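Local atomic coordinates of ALDH21) (Physcomitrella patens subsp. patens, PDB entry 5MZ5), a protein that oxidises succinic semialdehyde with NADP(+) as cofactor and works as a tetrameric member of the aldehyde dehydrogenase family. Residues Leu104-Ala109 / His229-Leu234; Tyr155-Pro160 / Gly172-Phe177; Ser220-Gly225 / Phe239-Val244. One frame throughout, in Å; residues are numbered along the deposited sequence.

Interaction 1: residues Leu104-Ala109 / His229-Leu234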
# COMPACT_ATOMS: atom_id res chain seq x y z
N LEU A 104 14.20 -1.43 -20.72
CA LEU A 104 15.05 -1.46 -19.53
C LEU A 104 15.84 -2.76 -19.40
O LEU A 104 17.00 -2.72 -18.98
CB LEU A 104 14.22 -1.15 -18.27
CG LEU A 104 13.59 0.23 -18.23
CD1 LEU A 104 12.38 0.27 -17.36
CD2 LEU A 104 14.61 1.31 -17.85
N GLU A 105 15.24 -3.90 -19.78
CA GLU A 105 15.90 -5.20 -19.75
C GLU A 105 16.99 -5.30 -20.82
O GLU A 105 18.01 -5.95 -20.59
CB GLU A 105 14.90 -6.36 -19.89
CG GLU A 105 14.02 -6.53 -18.66
CD GLU A 105 13.03 -7.67 -18.75
OE1 GLU A 105 12.39 -7.85 -19.81
OE2 GLU A 105 12.88 -8.38 -17.74
N LYS A 106 16.76 -4.65 -21.98
CA LYS A 106 17.73 -4.61 -23.07
C LYS A 106 18.93 -3.75 -22.66
O LYS A 106 20.05 -4.07 -23.04
CB LYS A 106 17.09 -4.13 -24.38
CG LYS A 106 16.30 -5.22 -25.08
CD LYS A 106 15.60 -4.68 -26.33
CE LYS A 106 14.75 -5.76 -26.97
NZ LYS A 106 14.48 -5.46 -28.41
N VAL A 107 18.71 -2.69 -21.85
CA VAL A 107 19.78 -1.84 -21.33
C VAL A 107 20.63 -2.69 -20.34
O VAL A 107 21.85 -2.67 -20.44
CB VAL A 107 19.25 -0.52 -20.67
CG1 VAL A 107 20.39 0.28 -20.03
CG2 VAL A 107 18.50 0.33 -21.68
N VAL A 108 19.96 -3.44 -19.43
CA VAL A 108 20.61 -4.35 -18.46
C VAL A 108 21.55 -5.34 -19.20
O VAL A 108 22.73 -5.44 -18.83
CB VAL A 108 19.56 -5.07 -17.56
CG1 VAL A 108 20.18 -6.23 -16.78
CG2 VAL A 108 18.88 -4.08 -16.62
N ALA A 109 21.04 -5.99 -20.27
CA ALA A 109 21.77 -6.96 -21.10
C ALA A 109 23.00 -6.35 -21.79
O ALA A 109 24.06 -6.96 -21.80
CB ALA A 109 20.84 -7.60 -22.12
N HIS A 229 19.69 3.83 -28.58
CA HIS A 229 19.52 4.01 -30.02
C HIS A 229 19.17 2.69 -30.74
O HIS A 229 18.39 2.71 -31.68
CB HIS A 229 20.80 4.65 -30.63
CG HIS A 229 20.87 4.58 -32.12
ND1 HIS A 229 19.94 5.25 -32.93
CD2 HIS A 229 21.71 3.88 -32.91
CE1 HIS A 229 20.26 4.94 -34.17
NE2 HIS A 229 21.32 4.13 -34.22
N LYS A 230 19.73 1.56 -30.29
CA LYS A 230 19.51 0.23 -30.88
C LYS A 230 18.21 -0.43 -30.39
O LYS A 230 17.89 -1.52 -30.86
CB LYS A 230 20.72 -0.68 -30.59
CG LYS A 230 22.05 -0.21 -31.20
CD LYS A 230 23.27 -1.05 -30.72
CE LYS A 230 23.74 -0.76 -29.31
NZ LYS A 230 25.05 -1.39 -28.99
N ILE A 231 17.45 0.21 -29.47
CA ILE A 231 16.22 -0.39 -28.94
C ILE A 231 14.99 0.10 -29.71
O ILE A 231 14.55 1.24 -29.56
CB ILE A 231 16.11 -0.24 -27.39
CG1 ILE A 231 17.34 -0.87 -26.69
CG2 ILE A 231 14.79 -0.84 -26.87
CD1 ILE A 231 17.53 -0.49 -25.24
N GLU A 232 14.43 -0.81 -30.53
CA GLU A 232 13.29 -0.61 -31.43
C GLU A 232 11.98 -0.26 -30.71
O GLU A 232 11.21 0.53 -31.25
CB GLU A 232 13.10 -1.82 -32.37
CG GLU A 232 12.93 -3.17 -31.68
CD GLU A 232 14.17 -4.01 -31.45
OE1 GLU A 232 15.15 -3.52 -30.83
OE2 GLU A 232 14.15 -5.20 -31.85
N GLU A 233 11.75 -0.82 -29.49
CA GLU A 233 10.56 -0.57 -28.65
C GLU A 233 10.45 0.90 -28.22
O GLU A 233 9.34 1.38 -27.97
CB GLU A 233 10.60 -1.43 -27.37
CG GLU A 233 10.30 -2.90 -27.56
CD GLU A 233 11.49 -3.81 -27.76
OE1 GLU A 233 12.54 -3.34 -28.26
OE2 GLU A 233 11.36 -5.02 -27.45
N LEU A 234 11.59 1.59 -28.12
CA LEU A 234 11.62 2.99 -27.69
C LEU A 234 11.26 3.92 -28.85
O LEU A 234 11.95 3.92 -29.86
CB LEU A 234 12.99 3.31 -27.06
CG LEU A 234 13.06 4.48 -26.08
CD1 LEU A 234 12.12 4.28 -24.87
CD2 LEU A 234 14.48 4.69 -25.62
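Ile231 sends its CD1 methyl against two consecutive residues of helix 97-113. CB of Lys106 lies 3.8 Å from Ile231 CD1, and CG2 of Val107 touches the same methyl at the same distance. This is the tightly packed half of the contact. The Val107 and Ile231 side chains cross at about a right angle, and Val107 is also hemmed in by Leu224, Ile227 and Leu228 of helix 219-229 and by Phe144 of helix 130-151.

Lys106 links this apolar patch to the polar, more open side. Its aliphatic chain runs past Ile231 in the opposite direction, with CD 4.0 Å from Ile231 CG2. The chain is extended beyond CG, and its NZ meets two neighbouring carboxylates on the type I turn from Ile231 to Leu234. Lys106 NZ makes a salt bridge to the syn lone pair of Glu233 OE1 at 2.9 Å and bonds more weakly to Glu233 OE2 at 3.3 Å. A second salt bridge, weak as a hydrogen bond, joins NZ to OE1 of the solvent-exposed Glu232 at 3.2 Å; the chains of both glutamates are bent at chi2.

A separate salt bridge, Lys230 to Glu110, ties the same loop to the same helix. At Lys106 one ammonium group is shared by two carboxylates, which would probably stabilise its charged form and offset the repulsion between Glu232 and Glu233.

Interaction 2: residues Tyr155-Pro160 / Gly172-Phe177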
# COMPACT_ATOMS: atom_id res chain seq x y z
N TYR A 155 0.93 0.87 -9.78
CA TYR A 155 -0.41 0.61 -9.27
C TYR A 155 -1.19 1.88 -9.04
O TYR A 155 -0.63 2.95 -8.79
CB TYR A 155 -0.36 -0.22 -7.97
CG TYR A 155 0.30 -1.57 -8.13
CD1 TYR A 155 -0.10 -2.45 -9.14
CD2 TYR A 155 1.34 -1.97 -7.29
CE1 TYR A 155 0.50 -3.70 -9.29
CE2 TYR A 155 1.93 -3.23 -7.43
CZ TYR A 155 1.51 -4.09 -8.43
OH TYR A 155 2.11 -5.31 -8.60
N GLY A 156 -2.50 1.75 -9.14
CA GLY A 156 -3.41 2.83 -8.83
C GLY A 156 -4.31 2.36 -7.70
O GLY A 156 -4.14 1.25 -7.18
N GLU A 157 -5.26 3.19 -7.31
CA GLU A 157 -6.17 2.81 -6.24
C GLU A 157 -7.60 2.83 -6.70
O GLU A 157 -7.98 3.65 -7.53
CB GLU A 157 -6.10 3.82 -5.07
CG GLU A 157 -4.75 4.18 -4.46
CD GLU A 157 -4.98 5.13 -3.30
OE1 GLU A 157 -5.01 6.37 -3.53
OE2 GLU A 157 -5.25 4.63 -2.18
N HIS A 158 -8.40 1.98 -6.09
CA HIS A 158 -9.83 2.04 -6.17
C HIS A 158 -10.24 2.62 -4.81
O HIS A 158 -9.92 2.06 -3.76
CB HIS A 158 -10.50 0.69 -6.42
CG HIS A 158 -11.96 0.90 -6.60
ND1 HIS A 158 -12.82 0.84 -5.51
CD2 HIS A 158 -12.62 1.37 -7.67
CE1 HIS A 158 -14.00 1.21 -5.99
NE2 HIS A 158 -13.93 1.53 -7.28
N ILE A 159 -10.85 3.81 -4.81
CA ILE A 159 -11.19 4.49 -3.56
C ILE A 159 -12.70 4.66 -3.38
O ILE A 159 -13.38 5.10 -4.31
CB ILE A 159 -10.42 5.84 -3.36
CG1 ILE A 159 -10.75 6.91 -4.44
CG2 ILE A 159 -8.89 5.62 -3.24
CD1 ILE A 159 -10.24 8.39 -4.13
N PRO A 160 -13.23 4.35 -2.18
CA PRO A 160 -14.65 4.68 -1.92
C PRO A 160 -14.70 6.20 -1.68
O PRO A 160 -13.79 6.77 -1.07
CB PRO A 160 -14.98 3.89 -0.65
CG PRO A 160 -13.66 3.76 0.07
CD PRO A 160 -12.55 3.84 -0.96
N GLY A 172 -14.11 6.22 -6.76
CA GLY A 172 -13.05 6.77 -7.60
C GLY A 172 -11.99 5.78 -7.97
O GLY A 172 -11.73 4.82 -7.24
N ILE A 173 -11.40 5.99 -9.14
CA ILE A 173 -10.25 5.24 -9.63
C ILE A 173 -9.13 6.27 -9.73
O ILE A 173 -9.27 7.25 -10.47
CB ILE A 173 -10.49 4.48 -10.96
CG1 ILE A 173 -11.57 3.38 -10.80
CG2 ILE A 173 -9.14 3.90 -11.50
CD1 ILE A 173 -12.21 2.94 -12.09
N VAL A 174 -8.07 6.07 -8.96
CA VAL A 174 -6.90 6.95 -8.94
C VAL A 174 -5.80 6.26 -9.72
O VAL A 174 -5.41 5.15 -9.38
CB VAL A 174 -6.45 7.31 -7.50
CG1 VAL A 174 -5.30 8.31 -7.53
CG2 VAL A 174 -7.61 7.87 -6.68
N LYS A 175 -5.32 6.90 -10.79
CA LYS A 175 -4.29 6.35 -11.66
C LYS A 175 -3.20 7.40 -11.87
O LYS A 175 -3.46 8.59 -11.73
CB LYS A 175 -4.95 5.94 -13.00
CG LYS A 175 -4.20 4.95 -13.84
CD LYS A 175 -5.16 4.26 -14.80
CE LYS A 175 -4.75 4.41 -16.24
NZ LYS A 175 -5.60 3.57 -17.12
N LYS A 176 -1.97 6.95 -12.14
CA LYS A 176 -0.82 7.82 -12.36
C LYS A 176 -0.45 7.86 -13.82
O LYS A 176 -0.49 6.83 -14.50
CB LYS A 176 0.37 7.39 -11.48
CG LYS A 176 0.16 7.69 -10.00
CD LYS A 176 1.26 7.07 -9.17
CE LYS A 176 0.97 7.13 -7.69
NZ LYS A 176 1.56 8.36 -7.08
N PHE A 177 -0.13 9.05 -14.33
CA PHE A 177 0.19 9.27 -15.73
C PHE A 177 1.56 9.90 -15.91
O PHE A 177 1.96 10.69 -15.06
CB PHE A 177 -0.89 10.19 -16.36
CG PHE A 177 -2.24 9.53 -16.51
CD1 PHE A 177 -3.11 9.43 -15.42
CD2 PHE A 177 -2.65 9.03 -17.74
CE1 PHE A 177 -4.35 8.79 -15.55
CE2 PHE A 177 -3.90 8.41 -17.87
CZ PHE A 177 -4.75 8.32 -16.79
O HOH W 1 -1.49 4.18 -11.76
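Ile159 and Val174 lie on the same face of the hairpin formed by strands 156-160 and 170-178, and their side chains cross obliquely, Ile159 CD1 3.7 Å from Val174 CG2. With chi1 at 63°, Ile159 CG1 stands between its own N and carbonyl carbon and leans over Gly172, 3.6 Å from Gly172 O; a CB on that glycine would be tight against it.

On the other face His158 and Ile173 form a non-hydrogen-bonded pair. The imidazole turns its edge to Ile173, CD2 to CG1 3.9 Å, while Gly172 O lies over one ring face, offset toward the rim, and NE2 is hydrogen-bonded to Gln171. An alanine in place of His158 would probably leave Gln171 without this partner and open a gap beside Ile173 CG1.

Two hydrogen-bonded pairs flank it, Glu157 with Val174 and Ile159 with Gly172; the Val174 N to Glu157 O bond is 2.8 Å long. Beyond them, a water accepts from Lys176 N and donates weakly to Tyr155 O.

Strand 502-510 lines the far edge of 170-178, and strand 156-160 pairs antiparallel with a strand of the second subunit, so this oligomerisation hairpin, as in other aldehyde dehydrogenases, extends one sheet across the interface.

Interaction 3: residues Ser220-Gly225 / Phe239-Val244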
# COMPACT_ATOMS: atom_id res chain seq x y z
N SER A 220 29.91 8.25 -20.45
CA SER A 220 29.06 7.25 -19.78
C SER A 220 27.62 7.43 -20.21
O SER A 220 26.93 6.45 -20.52
CB SER A 220 29.19 7.34 -18.26
OG SER A 220 30.47 6.91 -17.86
N ALA A 221 27.18 8.71 -20.27
CA ALA A 221 25.85 9.05 -20.74
C ALA A 221 25.70 8.74 -22.24
O ALA A 221 24.64 8.30 -22.67
CB ALA A 221 25.57 10.51 -20.48
N LEU A 222 26.77 8.95 -23.01
CA LEU A 222 26.76 8.71 -24.45
C LEU A 222 26.72 7.23 -24.79
O LEU A 222 26.15 6.87 -25.81
CB LEU A 222 27.91 9.45 -25.17
CG LEU A 222 27.81 11.01 -25.15
CD1 LEU A 222 29.09 11.64 -25.69
CD2 LEU A 222 26.56 11.51 -25.92
N ILE A 223 27.30 6.37 -23.91
CA ILE A 223 27.26 4.92 -24.02
C ILE A 223 25.80 4.48 -23.79
O ILE A 223 25.31 3.66 -24.56
CB ILE A 223 28.29 4.20 -23.09
CG1 ILE A 223 29.75 4.44 -23.59
CG2 ILE A 223 28.01 2.69 -22.99
CD1 ILE A 223 30.91 4.05 -22.53
N LEU A 224 25.09 5.08 -22.80
CA LEU A 224 23.67 4.77 -22.58
C LEU A 224 22.85 5.13 -23.83
O LEU A 224 22.01 4.33 -24.24
CB LEU A 224 23.05 5.40 -21.31
CG LEU A 224 23.42 4.74 -19.96
CD1 LEU A 224 22.93 5.60 -18.78
CD2 LEU A 224 22.88 3.29 -19.84
N GLY A 225 23.22 6.24 -24.48
CA GLY A 225 22.65 6.74 -25.72
C GLY A 225 22.82 5.76 -26.87
O GLY A 225 21.86 5.52 -27.59
N PHE A 239 14.38 10.20 -26.61
CA PHE A 239 15.55 10.67 -25.89
C PHE A 239 16.50 11.48 -26.74
O PHE A 239 16.59 11.28 -27.96
CB PHE A 239 16.30 9.49 -25.21
CG PHE A 239 17.20 8.68 -26.12
CD1 PHE A 239 16.67 7.66 -26.92
CD2 PHE A 239 18.55 8.96 -26.22
CE1 PHE A 239 17.50 6.94 -27.78
CE2 PHE A 239 19.38 8.23 -27.08
CZ PHE A 239 18.84 7.23 -27.86
N SER A 240 17.22 12.36 -26.07
CA SER A 240 18.33 13.15 -26.58
C SER A 240 19.34 13.23 -25.45
O SER A 240 18.94 13.40 -24.30
CB SER A 240 17.88 14.54 -27.02
OG SER A 240 17.25 14.47 -28.28
N ILE A 241 20.61 13.04 -25.77
CA ILE A 241 21.74 13.14 -24.83
C ILE A 241 22.76 14.07 -25.50
O ILE A 241 23.41 13.69 -26.48
CB ILE A 241 22.34 11.78 -24.36
CG1 ILE A 241 21.25 10.87 -23.73
CG2 ILE A 241 23.55 12.00 -23.37
CD1 ILE A 241 21.63 9.45 -23.59
N LEU A 242 22.80 15.33 -25.02
CA LEU A 242 23.63 16.38 -25.58
C LEU A 242 24.53 17.11 -24.55
O LEU A 242 24.01 17.85 -23.71
CB LEU A 242 22.79 17.45 -26.32
CG LEU A 242 21.44 17.07 -26.93
CD1 LEU A 242 20.46 18.22 -26.78
CD2 LEU A 242 21.60 16.74 -28.42
N PRO A 243 25.87 16.96 -24.63
CA PRO A 243 26.76 17.80 -23.79
C PRO A 243 26.60 19.22 -24.36
O PRO A 243 26.61 19.41 -25.58
CB PRO A 243 28.16 17.22 -24.04
CG PRO A 243 27.92 15.93 -24.80
CD PRO A 243 26.66 16.14 -25.55
N VAL A 244 26.29 20.18 -23.50
CA VAL A 244 25.94 21.52 -23.97
C VAL A 244 26.92 22.59 -23.43
O VAL A 244 27.43 22.49 -22.30
CB VAL A 244 24.43 21.79 -23.61
CG1 VAL A 244 24.05 23.25 -23.64
CG2 VAL A 244 23.51 20.99 -24.53
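Ile241 overlaps one turn of helix 219-229, lying against Ala221 and Gly225. The unit is a beta-alpha-beta crossover of the Rossmann-type nucleotide-binding domain: strand 209-212 leads into the helix, and strand 239-241 returns parallel to strand 209-212, with Ile241 also backbone-bonded to Phe43. The short helix and strand axes come within 8.9 Å of each other and run nearly antiparallel, at 150°.

Both branches of the isoleucine are used. CG1 sits anti to the carbonyl carbon (chi1 -56°), and from it CD1 reaches the helix backbone, 3.4 Å from Ala221 O and 3.6 Å from Gly225 CA. The other branch, CG2, meets Ala221 CB at 3.8 Å and Leu222 CD2 at 4.0 Å. The Leu222 and Ile241 side chains slide past each other in opposite directions. Gly225 matters to the closeness, since a CB there would come tight against Ile241 CD1.

No hydrogen bond crosses this buried interface; Ala221 O is already taken by Gly225 N within the helix. On the sheet side Ile241 also packs on Leu211. The cofactor site is near, the Ala221 side chain being about 6 Å from that of Ser186, which binds NADP(+), although none is bound here.

Phe239 completes the contact from two residues earlier in the strand, its ring meeting the helix obliquely, with CZ 3.5 Å from Gly225 O.

Overall arrangement
Interactions 1 and 3 are neighbours, with centres 15 Å apart, and share helix 219-229: interaction 3 lays its body on the sheet, while interaction 1 joins the loop following it to helix 97-113. They touch where Leu234 CD2 meets Phe239 CD1 at 3.9 Å. Interaction 3 is buried, without hydrogen bonds across it, apolar side chains packing on each other and on helix backbone. Interaction 1 is only partly buried and ends in ion pairs on its more open side. Interaction 2 stands apart, its centre 30 Å from that of interaction 1. It is held mainly by main-chain hydrogen bonds, with side chains packed on both faces, and other subunits help bury it, whereas no other chain touches the other two contacts.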